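Local coordinates for probable Rab-related GTPase (Acanthamoeba polyphaga mimivirus, PDB 5XC5), which binds GTP with a magnesium ion as a viral small GTPase of the Rab family and may take part in protein transport, at residues Ser19-Gln24 with Asp155-Leu160; Gln46-Ala49 with Lys53-Lys56. The protein carries 1 engineered substitution. All blocks are in the same frame, centred on the assembly; numbering follows the deposited sequence. Where two conformers were deposited one is given.

Contact 1: residues Ser19-Gln24 with Asp155-Leu160. With MG (magnesium ion), chain C; GTP (guanosine-5'-triphosphate), chain B.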
loop_
_atom_site.group_PDB
_atom_site.type_symbol
_atom_site.label_atom_id
_atom_site.label_comp_id
_atom_site.label_asym_id
_atom_site.label_seq_id
_atom_site.Cartn_x
_atom_site.Cartn_y
_atom_site.Cartn_z
ATOM N N SER A 19 -7.121 3.174 3.028
ATOM C CA SER A 19 -7.355 3.917 4.264
ATOM C C SER A 19 -7.607 2.982 5.438
ATOM O O SER A 19 -7.163 3.252 6.559
ATOM C CB SER A 19 -8.515 4.897 4.094
ATOM O OG SER A 19 -8.247 5.830 3.066
ATOM N N SER A 20 -8.310 1.879 5.195
ATOM C CA SER A 20 -8.543 0.895 6.248
ATOM C C SER A 20 -7.234 0.297 6.752
ATOM O O SER A 20 -7.037 0.143 7.965
ATOM C CB SER A 20 -9.476 -0.192 5.726
ATOM O OG SER A 20 -10.735 0.358 5.397
ATOM N N ILE A 21 -6.314 -0.009 5.834
ATOM C CA ILE A 21 -4.997 -0.510 6.212
ATOM C C ILE A 21 -4.247 0.515 7.058
ATOM O O ILE A 21 -3.698 0.187 8.115
ATOM C CB ILE A 21 -4.207 -0.910 4.954
ATOM C CG1 ILE A 21 -4.718 -2.245 4.407
ATOM C CG2 ILE A 21 -2.728 -0.981 5.257
ATOM C CD1 ILE A 21 -4.252 -2.535 2.982
ATOM N N VAL A 22 -4.228 1.777 6.618
ATOM C CA VAL A 22 -3.474 2.780 7.367
ATOM C C VAL A 22 -4.061 2.987 8.757
ATOM O O VAL A 22 -3.320 3.090 9.745
ATOM C CB VAL A 22 -3.531 4.115 6.599
ATOM C CG1 VAL A 22 -3.213 5.288 7.532
ATOM C CG2 VAL A 22 -2.615 4.096 5.424
ATOM N N HIS A 23 -5.392 3.046 8.862
ATOM C CA HIS A 23 -6.014 3.233 10.172
ATOM C C HIS A 23 -5.695 2.064 11.091
ATOM O O HIS A 23 -5.452 2.251 12.287
ATOM C CB HIS A 23 -7.533 3.373 10.030
ATOM C CG HIS A 23 -7.989 4.661 9.405
ATOM N ND1 HIS A 23 -7.194 5.423 8.577
ATOM C CD2 HIS A 23 -9.171 5.316 9.495
ATOM C CE1 HIS A 23 -7.865 6.490 8.178
ATOM N NE2 HIS A 23 -9.068 6.451 8.727
ATOM N N GLN A 24 -5.687 0.846 10.545
ATOM C CA GLN A 24 -5.350 -0.317 11.355
ATOM C C GLN A 24 -3.908 -0.241 11.844
ATOM O O GLN A 24 -3.623 -0.529 13.009
ATOM C CB GLN A 24 -5.594 -1.582 10.535
ATOM C CG GLN A 24 -5.375 -2.889 11.287
ATOM C CD GLN A 24 -6.425 -3.129 12.358
ATOM O OE1 GLN A 24 -6.198 -2.851 13.528
ATOM N NE2 GLN A 24 -7.582 -3.652 11.956
ATOM N N ASP A 155 -2.749 -8.563 12.381
ATOM C CA ASP A 155 -1.521 -9.324 12.166
ATOM C C ASP A 155 -1.018 -9.172 10.734
ATOM O O ASP A 155 0.195 -9.118 10.494
ATOM C CB ASP A 155 -1.743 -10.799 12.506
ATOM C CG ASP A 155 -1.893 -11.047 13.993
ATOM O OD1 ASP A 155 -1.841 -10.080 14.788
ATOM O OD2 ASP A 155 -2.088 -12.216 14.370
ATOM N N THR A 156 -1.933 -9.074 9.766
ATOM C CA THR A 156 -1.479 -8.911 8.390
ATOM C C THR A 156 -1.008 -7.493 8.109
ATOM O O THR A 156 -0.111 -7.296 7.280
ATOM C CB THR A 156 -2.567 -9.295 7.386
ATOM O OG1 THR A 156 -3.571 -8.274 7.313
ATOM C CG2 THR A 156 -3.195 -10.648 7.724
ATOM N N VAL A 157 -1.564 -6.501 8.803
ATOM C CA VAL A 157 -1.132 -5.120 8.608
ATOM C C VAL A 157 0.212 -4.881 9.278
ATOM O O VAL A 157 1.109 -4.250 8.703
ATOM C CB VAL A 157 -2.227 -4.167 9.119
ATOM C CG1 VAL A 157 -1.739 -2.727 9.113
ATOM C CG2 VAL A 157 -3.497 -4.324 8.286
ATOM N N ASN A 158 0.397 -5.429 10.477
ATOM C CA ASN A 158 1.707 -5.376 11.110
ATOM C C ASN A 158 2.767 -6.017 10.231
ATOM O O ASN A 158 3.895 -5.506 10.119
ATOM C CB ASN A 158 1.633 -6.071 12.469
ATOM C CG ASN A 158 2.975 -6.181 13.143
ATOM O OD1 ASN A 158 3.581 -7.249 13.163
ATOM N ND2 ASN A 158 3.451 -5.074 13.700
ATOM N N ASN A 159 2.423 -7.129 9.591
ATOM C CA ASN A 159 3.379 -7.828 8.745
ATOM C C ASN A 159 3.752 -6.993 7.524
ATOM O O ASN A 159 4.935 -6.866 7.187
ATOM C CB ASN A 159 2.796 -9.173 8.318
ATOM C CG ASN A 159 3.764 -9.993 7.493
ATOM O OD1 ASN A 159 4.823 -10.396 7.980
ATOM N ND2 ASN A 159 3.415 -10.241 6.237
ATOM N N LEU A 160 2.758 -6.423 6.839
ATOM C CA LEU A 160 3.073 -5.693 5.613
ATOM C C LEU A 160 3.856 -4.420 5.913
ATOM O O LEU A 160 4.797 -4.079 5.184
ATOM C CB LEU A 160 1.825 -5.450 4.751
ATOM C CG LEU A 160 0.820 -4.372 5.173
ATOM C CD1 LEU A 160 1.192 -2.987 4.620
ATOM C CD2 LEU A 160 -0.602 -4.712 4.758
HETATM MG MG MG C . -9.070 5.948 1.172
HETATM P PG GTP B . -10.361 5.291 -1.727
HETATM O O1G GTP B . -9.973 6.255 -0.623
HETATM O O2G GTP B . -11.698 5.622 -2.320
HETATM O O3G GTP B . -9.284 5.156 -2.781
HETATM O O3B GTP B . -10.607 3.793 -1.104
HETATM P PB GTP B . -9.648 2.987 -0.072
HETATM O O1B GTP B . -9.024 3.930 0.938
HETATM O O2B GTP B . -8.658 2.156 -0.840
HETATM O O3A GTP B . -10.625 1.896 0.611
HETATM P PA GTP B . -11.312 2.019 2.079
HETATM O O1A GTP B . -10.268 1.805 3.181
HETATM O O2A GTP B . -12.152 3.311 2.166
HETATM O "O5'" GTP B . -12.255 0.695 2.062
HETATM C "C5'" GTP B . -13.317 0.562 1.140
HETATM C "C4'" GTP B . -14.325 -0.457 1.671
HETATM O "O4'" GTP B . -13.687 -1.725 1.685
HETATM C "C3'" GTP B . -14.789 -0.177 3.087
HETATM O "O3'" GTP B . -16.170 -0.490 3.214
HETATM C "C2'" GTP B . -13.979 -1.145 3.922
HETATM O "O2'" GTP B . -14.632 -1.519 5.113
HETATM C "C1'" GTP B . -13.796 -2.309 2.970
HETATM N N9 GTP B . -12.552 -3.018 3.298
HETATM C C8 GTP B . -11.316 -2.477 3.540
HETATM N N7 GTP B . -10.441 -3.472 3.794
HETATM C C5 GTP B . -11.115 -4.648 3.721
HETATM C C6 GTP B . -10.723 -5.972 3.889
HETATM O O6 GTP B . -9.561 -6.320 4.166
HETATM N N1 GTP B . -11.694 -6.934 3.741
HETATM C C2 GTP B . -13.001 -6.629 3.424
HETATM N N2 GTP B . -13.872 -7.623 3.294
HETATM N N3 GTP B . -13.399 -5.324 3.248
HETATM C C4 GTP B . -12.446 -4.368 3.407
HETATM O O HOH W 1 -7.079 6.023 0.363
HETATM O O HOH W 2 -10.928 5.749 2.097
#

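Contact 2: residues Gln46-Ala49 with Lys53-Lys56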
loop_
_atom_site.group_PDB
_atom_site.type_symbol
_atom_site.label_atom_id
_atom_site.label_comp_id
_atom_site.label_asym_id
_atom_site.label_seq_id
_atom_site.Cartn_x
_atom_site.Cartn_y
_atom_site.Cartn_z
ATOM N N GLN A 46 6.435 6.411 14.613
ATOM C CA GLN A 46 7.809 6.011 14.862
ATOM C C GLN A 46 7.837 4.571 15.342
ATOM O O GLN A 46 7.076 4.192 16.240
ATOM C CB GLN A 46 8.468 6.924 15.891
ATOM C CG GLN A 46 8.921 8.234 15.288
ATOM C CD GLN A 46 9.628 9.124 16.276
ATOM O OE1 GLN A 46 10.841 9.309 16.206
ATOM N NE2 GLN A 46 8.865 9.700 17.195
ATOM N N VAL A 47 8.712 3.776 14.732
ATOM C CA VAL A 47 8.736 2.335 14.931
ATOM C C VAL A 47 10.173 1.898 15.169
ATOM O O VAL A 47 11.128 2.554 14.750
ATOM C CB VAL A 47 8.142 1.589 13.715
ATOM C CG1 VAL A 47 6.668 1.908 13.576
ATOM C CG2 VAL A 47 8.881 1.974 12.435
ATOM N N ILE A 48 10.326 0.768 15.846
ATOM C CA ILE A 48 11.641 0.175 16.057
ATOM C C ILE A 48 11.877 -0.863 14.972
ATOM O O ILE A 48 11.133 -1.843 14.874
ATOM C CB ILE A 48 11.741 -0.467 17.445
ATOM C CG1 ILE A 48 11.440 0.563 18.537
ATOM C CG2 ILE A 48 13.124 -1.109 17.621
ATOM C CD1 ILE A 48 11.353 -0.043 19.925
ATOM N N ALA A 49 12.923 -0.670 14.176
ATOM C CA ALA A 49 13.247 -1.637 13.141
ATOM C C ALA A 49 14.104 -2.764 13.715
ATOM O O ALA A 49 14.619 -2.687 14.833
ATOM C CB ALA A 49 13.970 -0.962 11.976
ATOM N N LYS A 53 17.305 0.532 15.019
ATOM C CA LYS A 53 17.091 1.952 14.790
ATOM C C LYS A 53 15.611 2.295 14.874
ATOM O O LYS A 53 14.743 1.490 14.520
ATOM C CB LYS A 53 17.631 2.359 13.422
ATOM C CG LYS A 53 19.124 2.128 13.231
ATOM C CD LYS A 53 19.442 1.871 11.761
ATOM C CE LYS A 53 18.461 2.594 10.840
ATOM N NZ LYS A 53 18.585 2.167 9.424
ATOM N N THR A 54 15.329 3.500 15.352
ATOM C CA THR A 54 13.985 4.041 15.307
ATOM C C THR A 54 13.815 4.777 13.987
ATOM O O THR A 54 14.658 5.600 13.612
ATOM C CB THR A 54 13.749 4.979 16.491
ATOM O OG1 THR A 54 13.727 4.215 17.701
ATOM C CG2 THR A 54 12.424 5.718 16.357
ATOM N N LEU A 55 12.742 4.451 13.273
ATOM C CA LEU A 55 12.424 5.055 11.987
ATOM C C LEU A 55 11.091 5.772 12.107
ATOM O O LEU A 55 10.127 5.222 12.651
ATOM C CB LEU A 55 12.334 4.008 10.864
ATOM C CG LEU A 55 13.583 3.279 10.382
ATOM C CD1 LEU A 55 14.171 2.401 11.451
ATOM C CD2 LEU A 55 13.259 2.457 9.147
ATOM N N LYS A 56 11.046 6.997 11.606
ATOM C CA LYS A 56 9.805 7.745 11.506
ATOM C C LYS A 56 9.218 7.502 10.121
ATOM O O LYS A 56 9.832 7.860 9.107
ATOM C CB LYS A 56 10.078 9.231 11.710
ATOM C CG LYS A 56 8.853 10.088 11.971
ATOM C CD LYS A 56 9.304 11.466 12.414
ATOM C CE LYS A 56 8.158 12.409 12.669
ATOM N NZ LYS A 56 7.478 12.872 11.420
#

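Contact 1: residues Ser19-Gln24 with Asp155-Leu160
Ile21 and Gln24 meet Val157 and Leu160 where the helix after the P-loop crosses the C-terminal helix of the Ras-like G domain. The two axes run nearly at right angles, 88° between their directions, and come no closer than 9.7 Å. The small interface is made by side chains and one backbone oxygen, and no hydrogen bond spans it.

The apolar packing comes first. CG2 of Ile21 sits 4.3 Å from CG1 of Val157 and also approaches CD2 of Leu160, so one methyl serves both residues of the C-terminal helix. CG1 of Val157 also rests against the carbonyl O of Ile21, at 3.7 Å. Val157 CG2 lies 3.8 Å from Gln24 CG. Val157 thus divides its two branches between Ile21 and Gln24, about one turn apart on helix 18-26. Gln24 CG stands anti to the backbone N (chi1 -176°), and the chain then bends at chi2. The methylene stays against Val157, while the amide NE2 bonds to the carbonyl of Ser151. Ile21 also touches Val117, Asn119 and Phe161, and all four contact residues are buried.

Polar bonds hold the other end of helix 18-26 to GTP. The backbone N of Ser19 donates to O1B of the nucleotide. Ser20 grips O1A twice, through its backbone N and through OG. Ser19 OG binds the magnesium ion and is also hydrogen-bonded to Asp61. Thr37 completes the metal shell with O1G and O1B of GTP and two waters. One of those waters donates to GTP O2A, linking the metal to the alpha phosphate. The magnesium ion lies 2.1 Å from Ser19 OG and 2.0 Å from GTP O1B.

Contact 2: residues Gln46-Ala49 with Lys53-Lys56
Gln46 turns its CG anti to the carbonyl carbon (chi1 -79°) and continues extended, which takes the chain slantwise across Thr54 and Lys56. Lys56 sends its own CG anti to the backbone N (chi1 -166°). The two CG methylenes, Gln46 CG and Lys56 CG, meet at 3.8 Å. Farther out, OE1 of Gln46 lies near the CG2 methyl of Thr54. The ammonium group of Lys56 leads away from this contact and bonds to Asn58 and Ser44.

This is the end of an antiparallel beta hairpin. Gln46-Lys56 and Ile48-Thr54 are non-hydrogen-bonded pairs, and Val47-Leu55 between them is a hydrogen-bonded pair. Val47 N donates to Leu55 O at 2.9 Å, and Leu55 N returns a bond to Val47 O. Ala49 N gives a third bond to Lys53 O, at 2.8 Å, just past the strand ends. Two CA-H...O contacts add to the ladder: Gln46 CA with Leu55 O, and Thr54 CA with Val47 O. Each central carbonyl, Val47 O and Leu55 O, receives an N-H and a CA-H from the partner strand.

On the face of Val47 and Leu55 the packing is apolar. CB of Ala49 presses on CD1 of Leu55 at 3.4 Å, tighter than usual for two carbons. Ile165 and Met168 of helix 154-169 lie against this side. The chemistry implies a backbone-held hairpin with an oily side on the helix and an exposed side bearing Gln46, Ile48, Thr54 and Lys56, mixed in character.

In the fold
From the N terminus, strand 6-12 leads through the P-loop into helix 18-26, which supplies the first half of contact 1. The chain then runs through the likely effector region, whose end forms the start of strand 41-48. Contact 2 closes a short loop at the far end of that strand, with three residues between its segments. Contact 1 closes only after 130 intervening residues, when helix 154-169 arrives, so contact 2 is nested inside it. Their centres lie about 17 Å apart, and the segments do not touch. Helix 154-169 still relates them: its 155-160 part packs on the nucleotide-binding helix, and its later turns touch the hairpin at the edge of the sheet.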